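Local coordinates for protein probable glucarate dehydratase (Mycobacterium smegmatis str. MC2 155, PDB 3VDG) that probably dehydrates D-glucarate as a lyase of the enolase superfamily, whose members use a metal ion at the mouth of a barrel, at residues Arg27-Gly32 against Asp64-Leu69; Cys143-Gly148 against Pro399-Glu404; Asn47-His52 against Asp426-Met431; Ala39-Pro44 against Gln53-Arg58. All coordinates share one frame; numbering follows the deposited sequence.

How the contacts relate
Contacts 1 and 4 are two ends of one strand pairing, 30-41 with 55-65, with contact 4 nested inside the loop that contact 1 closes and their centres about 33 Å apart. Contact 1 touches contact 2, where Ile28 CD1 lies 3.5 Å from Val146 CG1. Contacts 3 and 4 also touch: His52 ND1 lies 2.7 Å from Asp42 OD2 in a probable hydrogen bond, and Gln53 OE1 probably accepts from Asp426 N. Contact 3 binds an acetate ion, and the Asn47 side chain is about 10 Å from the sodium ion held at Asp244, Glu269 and Asn292, probably the active-site metal position. Contacts 2 and 3 lie on opposite sides of the chain's centre, centres about 35 Å apart.

Contact 1: residues Arg27-Gly32 against Asp64-Leu69; sequences RIRITG and DTDAGL
Over one face of the Arg29 guanidinium, near its rim, lies the methyl CG2 of Thr31, and a water sits in plane at its edge, bridging Arg29 NE to Asp66 OD2. The side chains of Arg29 and Asp66 cross at about a right angle, their flat groups turned 56° apart. The direct salt bridge is long, 3.7 Å from Arg29 NE to Asp66 OD2, and comes in obliquely; the methylene is closer, with Arg29 CG 3.5 Å from Asp66 OD2. Arg29 NH1 also donates to Ile30 O at 3.1 Å, which together with the water helps fix how the group is turned. The neighbouring guanidinium of Arg27 has Arg29 CB over one face. Asp66 holds CG between its own N and carbonyl carbon (chi1 62°), which turns OD1 back to the Arg29 backbone. There Arg29 N donates to Asp66 OD1 at 3.1 Å, from above the carboxylate plane, while Asp66 N returns a bond to Arg29 O at 3.0 Å. One water bridges Arg27 O and Asp66 OD1; another may join the same carbonyl to OD2.

Next along the strands, Thr31 N gives a 2.8 Å bond to Asp64 O, and Asp64 N one of 2.9 Å to Gly32 O: two residues stand opposite the single Asp64, as in a classic beta bulge. Asp64 itself is salt-bridged to Arg34 and hydrogen-bonded to Thr70. On the inner side Ile28 CD1 rests on Ala67 CB at 3.6 Å, toward Val146 of helix 131-151. The segment leading into strand 30-41 and the type I turn Thr65-Gly68 thus probably owe more to the backbone bonds, the Arg29-Asp66 set among them, than to the long salt bridge.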
loop_
_atom_site.group_PDB
_atom_site.type_symbol
_atom_site.label_atom_id
_atom_site.label_comp_id
_atom_site.label_asym_id
_atom_site.label_seq_id
_atom_site.Cartn_x
_atom_site.Cartn_y
_atom_site.Cartn_z
ATOM N N ARG A 27 26.030 4.374 0.387
ATOM C CA ARG A 27 25.063 5.377 -0.065
ATOM C C ARG A 27 25.076 5.520 -1.583
ATOM O O ARG A 27 26.146 5.581 -2.214
ATOM C CB ARG A 27 25.374 6.738 0.601
ATOM C CG ARG A 27 24.497 7.903 0.125
ATOM C CD ARG A 27 24.564 9.082 1.098
ATOM N NE ARG A 27 23.817 10.254 0.625
ATOM C CZ ARG A 27 22.508 10.426 0.812
ATOM N NH1 ARG A 27 21.796 9.513 1.475
ATOM N NH2 ARG A 27 21.909 11.516 0.352
ATOM N N ILE A 28 23.884 5.548 -2.170
ATOM C CA ILE A 28 23.743 5.820 -3.608
ATOM C C ILE A 28 22.663 6.874 -3.796
ATOM O O ILE A 28 21.489 6.656 -3.496
ATOM C CB ILE A 28 23.453 4.550 -4.430
ATOM C CG1 ILE A 28 23.082 4.917 -5.881
ATOM C CG2 ILE A 28 22.398 3.675 -3.754
ATOM C CD1 ILE A 28 23.068 3.696 -6.776
ATOM N N ARG A 29 23.073 8.037 -4.257
ATOM C CA ARG A 29 22.207 9.182 -4.216
ATOM C C ARG A 29 22.206 9.913 -5.555
ATOM O O ARG A 29 23.094 9.725 -6.399
ATOM C CB ARG A 29 22.596 10.108 -3.056
ATOM C CG ARG A 29 24.026 10.643 -3.119
ATOM C CD ARG A 29 24.095 11.916 -3.956
ATOM N NE ARG A 29 25.409 12.560 -3.877
ATOM C CZ ARG A 29 25.688 13.753 -4.390
ATOM N NH1 ARG A 29 24.744 14.459 -5.017
ATOM N NH2 ARG A 29 26.901 14.266 -4.243
ATOM N N ILE A 30 21.197 10.741 -5.738
ATOM C CA ILE A 30 20.960 11.398 -7.007
ATOM C C ILE A 30 21.930 12.566 -7.189
ATOM O O ILE A 30 22.109 13.368 -6.266
ATOM C CB ILE A 30 19.508 11.932 -7.031
ATOM C CG1 ILE A 30 18.526 10.743 -7.027
ATOM C CG2 ILE A 30 19.300 12.872 -8.228
ATOM C CD1 ILE A 30 17.109 11.113 -6.595
ATOM N N THR A 31 22.537 12.664 -8.376
ATOM C CA THR A 31 23.415 13.793 -8.683
ATOM C C THR A 31 22.754 14.771 -9.663
ATOM O O THR A 31 23.153 15.917 -9.771
ATOM C CB THR A 31 24.764 13.321 -9.250
ATOM O OG1 THR A 31 24.532 12.478 -10.381
ATOM C CG2 THR A 31 25.568 12.549 -8.174
ATOM N N GLY A 32 21.717 14.324 -10.360
ATOM C CA GLY A 32 21.053 15.177 -11.343
ATOM C C GLY A 32 20.076 14.360 -12.162
ATOM O O GLY A 32 20.025 13.136 -12.032
ATOM N N ASP A 64 20.461 10.374 -12.780
ATOM C CA ASP A 64 21.874 10.039 -12.583
ATOM C C ASP A 64 22.259 9.999 -11.103
ATOM O O ASP A 64 21.748 10.787 -10.304
ATOM C CB ASP A 64 22.728 11.073 -13.320
ATOM C CG ASP A 64 22.456 11.069 -14.826
ATOM O OD1 ASP A 64 22.375 9.968 -15.410
ATOM O OD2 ASP A 64 22.314 12.156 -15.423
ATOM N N THR A 65 23.164 9.089 -10.743
ATOM C CA THR A 65 23.557 8.896 -9.337
ATOM C C THR A 65 25.082 8.944 -9.176
ATOM O O THR A 65 25.821 8.826 -10.153
ATOM C CB THR A 65 23.101 7.524 -8.798
ATOM O OG1 THR A 65 23.802 6.488 -9.500
ATOM C CG2 THR A 65 21.588 7.333 -8.961
ATOM N N ASP A 66 25.552 9.057 -7.936
ATOM C CA ASP A 66 26.997 9.126 -7.698
ATOM C C ASP A 66 27.652 7.755 -7.834
ATOM O O ASP A 66 28.872 7.640 -7.769
ATOM C CB ASP A 66 27.313 9.765 -6.333
ATOM C CG ASP A 66 26.749 8.958 -5.152
ATOM O OD1 ASP A 66 25.934 8.027 -5.367
ATOM O OD2 ASP A 66 27.137 9.246 -3.998
ATOM N N ALA A 67 26.845 6.715 -8.036
ATOM C CA ALA A 67 27.372 5.379 -8.337
ATOM C C ALA A 67 27.583 5.214 -9.848
ATOM O O ALA A 67 27.997 4.158 -10.314
ATOM C CB ALA A 67 26.418 4.306 -7.831
ATOM N N GLY A 68 27.257 6.245 -10.623
ATOM C CA GLY A 68 27.290 6.113 -12.086
ATOM C C GLY A 68 26.204 5.199 -12.659
ATOM O O GLY A 68 26.299 4.762 -13.791
ATOM N N LEU A 69 25.168 4.889 -11.890
ATOM C CA LEU A 69 24.032 4.125 -12.437
ATOM C C LEU A 69 22.939 5.116 -12.827
ATOM O O LEU A 69 22.717 6.090 -12.123
ATOM C CB LEU A 69 23.470 3.150 -11.407
ATOM C CG LEU A 69 24.455 2.093 -10.924
ATOM C CD1 LEU A 69 23.825 1.278 -9.807
ATOM C CD2 LEU A 69 24.875 1.205 -12.083
HETATM O O HOH W 1 28.181 7.611 -2.006
HETATM O O HOH W 2 27.230 5.482 -4.720
HETATM O O HOH W 3 28.038 11.803 -2.880
HETATM O O HOH W 4 26.617 11.516 -11.667
#

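Contact 2: residues Cys143-Gly148 against Pro399-Glu404; sequences CLDVQG and PGLGVE
Asp145 reaches out of helix 131-151 to Leu401 in the loop that follows strand 392-394. Its CG stands anti to the backbone N (chi1 -174°), which carries the carboxylate off the helix and sets OD1 2.9 Å from Leu401 N. That bond is nearly straight, 171° at the hydrogen, yet the donor comes from above the carboxylate plane. OD1 also accepts from Gln149 NE2 and OD2 from Leu72 N, so several donors fix how the group is turned. Leu401 crosses Asp145 at about a right angle, CB lying 3.6 Å from OD1; with chi1 at -145°, well off a staggered value, its side chain packs on Ile350, Ala353 and Ala354 of helix 349-360.

In enolase-superfamily terms the contact probably joins the capping domain, to which helix 131-151 would belong, to the final part of the barrel domain. Close approach is possible because two glycines, without side chains, come together: the CA atoms of Gly148 and Gly400 are 3.8 Å apart. Beside them Pro399 CB touches Gly148 O at 3.7 Å. A water lies within hydrogen-bonding distance of Asp145 OD2 and Val403 O and may link them, and another accepts from Gly402 N.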
loop_
_atom_site.group_PDB
_atom_site.type_symbol
_atom_site.label_atom_id
_atom_site.label_comp_id
_atom_site.label_asym_id
_atom_site.label_seq_id
_atom_site.Cartn_x
_atom_site.Cartn_y
_atom_site.Cartn_z
ATOM N N CYS A 143 13.954 5.892 -9.808
ATOM C CA CYS A 143 14.571 5.457 -8.540
ATOM C C CYS A 143 14.491 3.944 -8.378
ATOM O O CYS A 143 15.473 3.299 -7.979
ATOM C CB CYS A 143 13.913 6.124 -7.318
ATOM S SG CYS A 143 14.457 7.822 -7.010
ATOM N N LEU A 144 13.327 3.372 -8.667
ATOM C CA LEU A 144 13.180 1.911 -8.560
ATOM C C LEU A 144 14.099 1.205 -9.561
ATOM O O LEU A 144 14.630 0.123 -9.285
ATOM C CB LEU A 144 11.728 1.494 -8.801
ATOM C CG LEU A 144 10.749 1.930 -7.695
ATOM C CD1 LEU A 144 9.324 1.521 -8.062
ATOM C CD2 LEU A 144 11.129 1.312 -6.367
ATOM N N ASP A 145 14.228 1.782 -10.754
ATOM C CA ASP A 145 15.133 1.235 -11.765
ATOM C C ASP A 145 16.567 1.190 -11.179
ATOM O O ASP A 145 17.238 0.164 -11.253
ATOM C CB ASP A 145 15.046 2.093 -13.049
ATOM C CG ASP A 145 15.842 1.529 -14.236
ATOM O OD1 ASP A 145 16.279 0.352 -14.225
ATOM O OD2 ASP A 145 16.022 2.297 -15.218
ATOM N N VAL A 146 17.032 2.290 -10.583
ATOM C CA VAL A 146 18.354 2.282 -9.935
ATOM C C VAL A 146 18.409 1.281 -8.772
ATOM O O VAL A 146 19.356 0.499 -8.663
ATOM C CB VAL A 146 18.804 3.683 -9.460
ATOM C CG1 VAL A 146 20.207 3.603 -8.836
ATOM C CG2 VAL A 146 18.834 4.661 -10.645
ATOM N N GLN A 147 17.379 1.261 -7.932
ATOM C CA GLN A 147 17.365 0.283 -6.834
ATOM C C GLN A 147 17.585 -1.118 -7.393
ATOM O O GLN A 147 18.366 -1.898 -6.847
ATOM C CB GLN A 147 16.031 0.319 -6.087
ATOM C CG GLN A 147 15.826 1.570 -5.243
ATOM C CD GLN A 147 14.500 1.546 -4.520
ATOM O OE1 GLN A 147 13.989 0.481 -4.214
ATOM N NE2 GLN A 147 13.947 2.718 -4.230
ATOM N N GLY A 148 16.855 -1.451 -8.458
ATOM C CA GLY A 148 16.945 -2.797 -9.046
ATOM C C GLY A 148 18.341 -3.044 -9.598
ATOM O O GLY A 148 18.917 -4.112 -9.411
ATOM N N PRO A 399 18.030 -7.263 -13.767
ATOM C CA PRO A 399 18.046 -6.191 -12.761
ATOM C C PRO A 399 17.416 -4.910 -13.282
ATOM O O PRO A 399 17.580 -4.560 -14.444
ATOM C CB PRO A 399 19.542 -5.948 -12.521
ATOM C CG PRO A 399 20.183 -7.271 -12.833
ATOM C CD PRO A 399 19.375 -7.803 -14.014
ATOM N N GLY A 400 16.714 -4.200 -12.412
ATOM C CA GLY A 400 16.126 -2.901 -12.783
ATOM C C GLY A 400 14.855 -3.014 -13.606
ATOM O O GLY A 400 14.117 -4.020 -13.535
ATOM N N LEU A 401 14.588 -1.968 -14.392
ATOM C CA LEU A 401 13.381 -1.920 -15.225
ATOM C C LEU A 401 13.483 -2.923 -16.366
ATOM O O LEU A 401 12.485 -3.468 -16.831
ATOM C CB LEU A 401 13.181 -0.495 -15.751
ATOM C CG LEU A 401 11.808 0.140 -15.952
ATOM C CD1 LEU A 401 10.869 -0.108 -14.775
ATOM C CD2 LEU A 401 12.012 1.633 -16.181
ATOM N N GLY A 402 14.707 -3.195 -16.808
ATOM C CA GLY A 402 14.909 -4.224 -17.836
ATOM C C GLY A 402 14.999 -3.666 -19.253
ATOM O O GLY A 402 15.052 -4.422 -20.208
ATOM N N VAL A 403 15.000 -2.345 -19.393
ATOM C CA VAL A 403 15.189 -1.725 -20.708
ATOM C C VAL A 403 16.274 -0.669 -20.552
ATOM O O VAL A 403 16.468 -0.148 -19.449
ATOM C CB VAL A 403 13.896 -1.067 -21.248
ATOM C CG1 VAL A 403 12.860 -2.134 -21.579
ATOM C CG2 VAL A 403 13.329 -0.081 -20.232
ATOM N N GLU A 404 16.978 -0.355 -21.641
ATOM C CA GLU A 404 18.049 0.665 -21.618
ATOM C C GLU A 404 17.900 1.629 -22.784
ATOM O O GLU A 404 17.433 1.244 -23.850
ATOM C CB GLU A 404 19.439 0.012 -21.700
ATOM C CG GLU A 404 19.768 -0.921 -20.542
ATOM C CD GLU A 404 21.241 -1.310 -20.483
ATOM O OE1 GLU A 404 22.071 -0.694 -21.192
ATOM O OE2 GLU A 404 21.578 -2.236 -19.718
HETATM O O HOH W 5 17.476 1.089 -17.132
HETATM O O HOH W 6 17.380 -1.896 -16.292
#

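Contact 3: residues Asn47-His52 against Asp426-Met431. With ACT (acetate ion), chain E.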
loop_
_atom_site.group_PDB
_atom_site.type_symbol
_atom_site.label_atom_id
_atom_site.label_comp_id
_atom_site.label_asym_id
_atom_site.label_seq_id
_atom_site.Cartn_x
_atom_site.Cartn_y
_atom_site.Cartn_z
ATOM N N ASN A 47 -11.524 10.689 -30.747
ATOM C CA ASN A 47 -12.149 10.509 -29.465
ATOM C C ASN A 47 -13.221 11.559 -29.283
ATOM O O ASN A 47 -13.486 12.357 -30.204
ATOM C CB ASN A 47 -11.133 10.503 -28.301
ATOM C CG ASN A 47 -10.384 11.814 -28.166
ATOM O OD1 ASN A 47 -10.958 12.876 -28.337
ATOM N ND2 ASN A 47 -9.086 11.741 -27.856
ATOM N N THR A 48 -13.868 11.554 -28.127
ATOM C CA THR A 48 -15.047 12.404 -27.965
ATOM C C THR A 48 -14.685 13.899 -27.934
ATOM O O THR A 48 -15.562 14.748 -28.114
ATOM C CB THR A 48 -15.921 11.986 -26.757
ATOM O OG1 THR A 48 -17.250 12.488 -26.939
ATOM C CG2 THR A 48 -15.364 12.521 -25.424
ATOM N N VAL A 49 -13.405 14.233 -27.737
ATOM C CA VAL A 49 -13.040 15.653 -27.663
ATOM C C VAL A 49 -12.245 16.163 -28.864
ATOM O O VAL A 49 -11.862 17.336 -28.909
ATOM C CB VAL A 49 -12.286 16.021 -26.360
ATOM C CG1 VAL A 49 -13.197 15.826 -25.143
ATOM C CG2 VAL A 49 -10.978 15.241 -26.234
ATOM N N GLY A 50 -11.997 15.299 -29.835
ATOM C CA GLY A 50 -11.175 15.707 -30.975
ATOM C C GLY A 50 -10.523 14.553 -31.700
ATOM O O GLY A 50 -11.139 13.495 -31.904
ATOM N N VAL A 51 -9.275 14.766 -32.116
ATOM C CA VAL A 51 -8.534 13.759 -32.867
ATOM C C VAL A 51 -7.064 13.865 -32.451
ATOM O O VAL A 51 -6.590 14.955 -32.145
ATOM C CB VAL A 51 -8.694 13.977 -34.396
ATOM C CG1 VAL A 51 -8.207 15.365 -34.809
ATOM C CG2 VAL A 51 -7.964 12.902 -35.185
ATOM N N HIS A 52 -6.338 12.747 -32.409
ATOM C CA HIS A 52 -4.913 12.826 -32.005
ATOM C C HIS A 52 -4.124 13.644 -32.975
ATOM O O HIS A 52 -4.330 13.541 -34.179
ATOM C CB HIS A 52 -4.283 11.446 -31.941
ATOM C CG HIS A 52 -4.723 10.636 -30.753
ATOM N ND1 HIS A 52 -3.961 9.664 -30.225
ATOM C CD2 HIS A 52 -5.869 10.706 -29.978
ATOM C CE1 HIS A 52 -4.595 9.126 -29.162
ATOM N NE2 HIS A 52 -5.768 9.755 -29.020
ATOM N N ASP A 426 -3.084 18.438 -27.466
ATOM C CA ASP A 426 -4.268 19.274 -27.642
ATOM C C ASP A 426 -5.194 18.701 -28.727
ATOM O O ASP A 426 -5.234 19.222 -29.839
ATOM C CB ASP A 426 -3.827 20.696 -28.028
ATOM C CG ASP A 426 -4.952 21.714 -27.910
ATOM O OD1 ASP A 426 -6.071 21.337 -27.512
ATOM O OD2 ASP A 426 -4.722 22.899 -28.209
ATOM N N ASP A 427 -5.927 17.638 -28.398
ATOM C CA ASP A 427 -6.778 16.939 -29.357
ATOM C C ASP A 427 -7.872 17.888 -29.887
ATOM O O ASP A 427 -8.230 17.860 -31.067
ATOM C CB ASP A 427 -7.497 15.745 -28.691
ATOM C CG ASP A 427 -6.534 14.703 -28.092
ATOM O OD1 ASP A 427 -5.296 14.881 -28.121
ATOM O OD2 ASP A 427 -7.036 13.691 -27.560
ATOM N N THR A 428 -8.399 18.719 -28.991
ATOM C CA THR A 428 -9.465 19.643 -29.344
ATOM C C THR A 428 -8.942 20.784 -30.215
ATOM O O THR A 428 -9.503 21.079 -31.270
ATOM C CB THR A 428 -10.148 20.201 -28.091
ATOM O OG1 THR A 428 -10.613 19.104 -27.293
ATOM C CG2 THR A 428 -11.335 21.095 -28.486
ATOM N N GLY A 429 -7.864 21.424 -29.777
ATOM C CA GLY A 429 -7.248 22.483 -30.566
ATOM C C GLY A 429 -6.837 21.997 -31.949
ATOM O O GLY A 429 -6.971 22.721 -32.931
ATOM N N TYR A 430 -6.319 20.775 -32.037
ATOM C CA TYR A 430 -5.937 20.223 -33.331
ATOM C C TYR A 430 -7.161 19.963 -34.208
ATOM O O TYR A 430 -7.154 20.281 -35.396
ATOM C CB TYR A 430 -5.106 18.945 -33.180
ATOM C CG TYR A 430 -4.745 18.287 -34.492
ATOM C CD1 TYR A 430 -4.064 18.991 -35.491
ATOM C CD2 TYR A 430 -5.058 16.950 -34.723
ATOM C CE1 TYR A 430 -3.730 18.380 -36.694
ATOM C CE2 TYR A 430 -4.734 16.337 -35.915
ATOM C CZ TYR A 430 -4.071 17.055 -36.896
ATOM O OH TYR A 430 -3.753 16.420 -38.076
ATOM N N MET A 431 -8.212 19.382 -33.641
ATOM C CA MET A 431 -9.452 19.253 -34.409
ATOM C C MET A 431 -9.918 20.654 -34.891
ATOM O O MET A 431 -10.273 20.811 -36.051
ATOM C CB MET A 431 -10.553 18.534 -33.607
ATOM C CG MET A 431 -11.865 18.393 -34.373
ATOM S SD MET A 431 -11.729 17.302 -35.796
ATOM C CE MET A 431 -12.183 15.738 -35.021
HETATM C C ACT E . -7.125 8.617 -26.149
HETATM O O ACT E . -5.985 8.105 -26.302
HETATM O OXT ACT E . -7.596 9.411 -26.993
HETATM C CH3 ACT E . -7.958 8.287 -24.940
#
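Hydrogen bonds from Asn47 and Thr428 carry the polar side of the contact. A chi1 of 62° aims Asn47 ND2 between Asp427 and the acetate, giving one bond of 2.8 Å from ND2 to Asp427 OD2, on the anti side of the carboxylate, and one of 2.9 Å from ND2 to the acetate OXT. Amide and carboxylate planes are only 28° apart, and Asp427 OD2 lies in the plane of the amide. The same OD2 has a second partner in the salt bridge with Arg425. Asn47 OD1 accepts from Val49 N, an Asx turn that, with the two ND2 bonds, helps fix the amide. Thr428 OG1 donates to Val49 O at 2.7 Å; the backbone bond from Val51 N to Asp427 O is weak.

Acetate, probably from the crystallisation liquor, is gripped at OXT also by His52 NE2, 2.8 Å away and near the ring plane, in an almost straight bond of 172°. His372 NE2 is a further partner of the ion, and His52 ND1 is hydrogen-bonded to Asp42.

Apolar contacts cluster round Val51: its CG1 lies 3.5 Å from Tyr430 CD2, obliquely to the ring, and CB is 4.0 Å from Met431 CE. Tyr430 CE2 also comes to 3.3 Å from His52 O, a buried oxygen with no hydrogen-bond partner in the model. Tyr430 OH is hydrogen-bonded to His180.

Capped at its start by Asp426, whose OD1 accepts from Gly429 N, helix 427-434 thus packs its first turn on the hairpin of strands 46-47 and 50-51; Met431 also touches Leu46, while Tyr430 leans on Gln53 and Pro54 ahead of strand 55-65.

Contact 4: residues Ala39-Pro44 against Gln53-Arg58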
loop_
_atom_site.group_PDB
_atom_site.type_symbol
_atom_site.label_atom_id
_atom_site.label_comp_id
_atom_site.label_asym_id
_atom_site.label_seq_id
_atom_site.Cartn_x
_atom_site.Cartn_y
_atom_site.Cartn_z
ATOM N N ALA A 39 9.069 13.163 -29.517
ATOM C CA ALA A 39 7.783 13.090 -30.229
ATOM C C ALA A 39 7.848 11.932 -31.205
ATOM O O ALA A 39 8.885 11.679 -31.824
ATOM C CB ALA A 39 7.476 14.410 -30.946
ATOM N N PHE A 40 6.751 11.199 -31.315
ATOM C CA PHE A 40 6.679 10.071 -32.218
ATOM C C PHE A 40 5.341 10.092 -32.960
ATOM O O PHE A 40 4.349 10.571 -32.431
ATOM C CB PHE A 40 6.865 8.747 -31.454
ATOM C CG PHE A 40 5.958 8.593 -30.256
ATOM C CD1 PHE A 40 6.305 9.135 -29.032
ATOM C CD2 PHE A 40 4.778 7.868 -30.347
ATOM C CE1 PHE A 40 5.482 8.986 -27.930
ATOM C CE2 PHE A 40 3.948 7.717 -29.239
ATOM C CZ PHE A 40 4.305 8.279 -28.030
ATOM N N ALA A 41 5.342 9.582 -34.185
ATOM C CA ALA A 41 4.166 9.583 -35.058
ATOM C C ALA A 41 2.978 8.859 -34.459
ATOM O O ALA A 41 3.108 7.774 -33.861
ATOM C CB ALA A 41 4.498 8.985 -36.421
ATOM N N ASP A 42 1.811 9.462 -34.659
ATOM C CA ASP A 42 0.543 8.941 -34.123
ATOM C C ASP A 42 -0.490 9.140 -35.230
ATOM O O ASP A 42 -0.509 10.203 -35.863
ATOM C CB ASP A 42 0.132 9.789 -32.915
ATOM C CG ASP A 42 -0.857 9.070 -31.977
ATOM O OD1 ASP A 42 -1.000 7.825 -32.059
ATOM O OD2 ASP A 42 -1.471 9.762 -31.130
ATOM N N PRO A 43 -1.342 8.136 -35.477
ATOM C CA PRO A 43 -2.376 8.273 -36.502
ATOM C C PRO A 43 -3.537 9.165 -36.037
ATOM O O PRO A 43 -3.621 9.502 -34.856
ATOM C CB PRO A 43 -2.890 6.833 -36.684
ATOM C CG PRO A 43 -1.928 5.952 -35.937
ATOM C CD PRO A 43 -1.368 6.806 -34.849
ATOM N N PRO A 44 -4.436 9.542 -36.966
ATOM C CA PRO A 44 -5.534 10.439 -36.606
ATOM C C PRO A 44 -6.642 9.701 -35.871
ATOM O O PRO A 44 -7.741 9.549 -36.402
ATOM C CB PRO A 44 -6.030 10.936 -37.967
ATOM C CG PRO A 44 -5.771 9.787 -38.892
ATOM C CD PRO A 44 -4.483 9.144 -38.393
ATOM N N GLN A 53 -3.190 14.438 -32.458
ATOM C CA GLN A 53 -2.194 15.145 -33.280
ATOM C C GLN A 53 -1.260 14.170 -34.006
ATOM O O GLN A 53 -1.156 13.007 -33.615
ATOM C CB GLN A 53 -1.403 16.088 -32.375
ATOM C CG GLN A 53 -2.173 17.359 -32.047
ATOM C CD GLN A 53 -1.713 18.016 -30.761
ATOM O OE1 GLN A 53 -1.730 17.405 -29.694
ATOM N NE2 GLN A 53 -1.326 19.263 -30.852
ATOM N N PRO A 54 -0.598 14.622 -35.088
ATOM C CA PRO A 54 0.282 13.711 -35.849
ATOM C C PRO A 54 1.527 13.228 -35.083
ATOM O O PRO A 54 2.175 12.267 -35.505
ATOM C CB PRO A 54 0.710 14.541 -37.072
ATOM C CG PRO A 54 0.282 15.942 -36.795
ATOM C CD PRO A 54 -0.822 15.899 -35.780
ATOM N N TYR A 55 1.884 13.920 -34.008
ATOM C CA TYR A 55 2.890 13.408 -33.071
ATOM C C TYR A 55 2.370 13.461 -31.643
ATOM O O TYR A 55 1.725 14.437 -31.227
ATOM C CB TYR A 55 4.187 14.202 -33.161
ATOM C CG TYR A 55 4.757 14.155 -34.540
ATOM C CD1 TYR A 55 5.633 13.142 -34.906
ATOM C CD2 TYR A 55 4.368 15.082 -35.503
ATOM C CE1 TYR A 55 6.148 13.072 -36.190
ATOM C CE2 TYR A 55 4.874 15.021 -36.793
ATOM C CZ TYR A 55 5.753 14.009 -37.129
ATOM O OH TYR A 55 6.261 13.932 -38.395
ATOM N N ALA A 56 2.671 12.402 -30.901
ATOM C CA ALA A 56 2.408 12.338 -29.472
ATOM C C ALA A 56 3.711 12.748 -28.767
ATOM O O ALA A 56 4.798 12.447 -29.272
ATOM C CB ALA A 56 2.028 10.914 -29.094
ATOM N N LEU A 57 3.602 13.414 -27.617
ATOM C CA LEU A 57 4.786 13.898 -26.873
ATOM C C LEU A 57 5.017 13.118 -25.577
ATOM O O LEU A 57 4.062 12.796 -24.879
ATOM C CB LEU A 57 4.591 15.367 -26.482
ATOM C CG LEU A 57 4.194 16.378 -27.555
ATOM C CD1 LEU A 57 4.030 17.754 -26.910
ATOM C CD2 LEU A 57 5.190 16.397 -28.692
ATOM N N ARG A 58 6.272 12.816 -25.250
ATOM C CA ARG A 58 6.625 12.249 -23.930
ATOM C C ARG A 58 7.929 12.897 -23.476
ATOM O O ARG A 58 8.637 13.515 -24.291
ATOM C CB ARG A 58 6.791 10.728 -23.993
ATOM C CG ARG A 58 5.575 9.991 -24.541
ATOM C CD ARG A 58 4.414 9.985 -23.562
ATOM N NE ARG A 58 4.603 8.984 -22.507
ATOM C CZ ARG A 58 3.745 8.793 -21.524
ATOM N NH1 ARG A 58 2.630 9.535 -21.456
ATOM N NH2 ARG A 58 3.998 7.864 -20.613
HETATM O O HOH W 7 -0.775 12.117 -30.859
#
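The methyl of Ala56 sits over one face of the Phe40 ring, displaced toward the rim, with CB 3.6 Å from CZ: a CH-pi contact with the methyl 26° off the ring normal. Phe40's chi1 of 51° swings the ring across to the partner strand. There Arg58 CG abuts the ring's edge, 3.5 Å from CE1 and in plane, while the guanidinium goes on to Glu74 and Ser351. The side with Ala39 has its own fit: its small CB sits in the corner formed by Leu57 CD2, at 3.8 Å, and Tyr55 CB, at 4.0 Å. Tyr55 lays its ring obliquely along the chain, CD1 3.6 Å from Ala41 N, and helix 407-420 touches the ring too.

Where strand 30-41 ends and strand 55-65 begins, Asp42 presses CB against Gln53 O at 3.5 Å, and a water spans Gln53 O and Asp42 OD2, the oxygen that His52 also holds. Phe40 and Ala56 exchange backbone bonds, Phe40 N to Ala56 O at 3.1 Å, and Asp42 N donates to Pro54 O. Strands 30-41 and 55-65 thus form an antiparallel hairpin, consistent with the three-stranded sheet of the enolase-superfamily capping domain, whose connecting loop typically reaches over the barrel's active site.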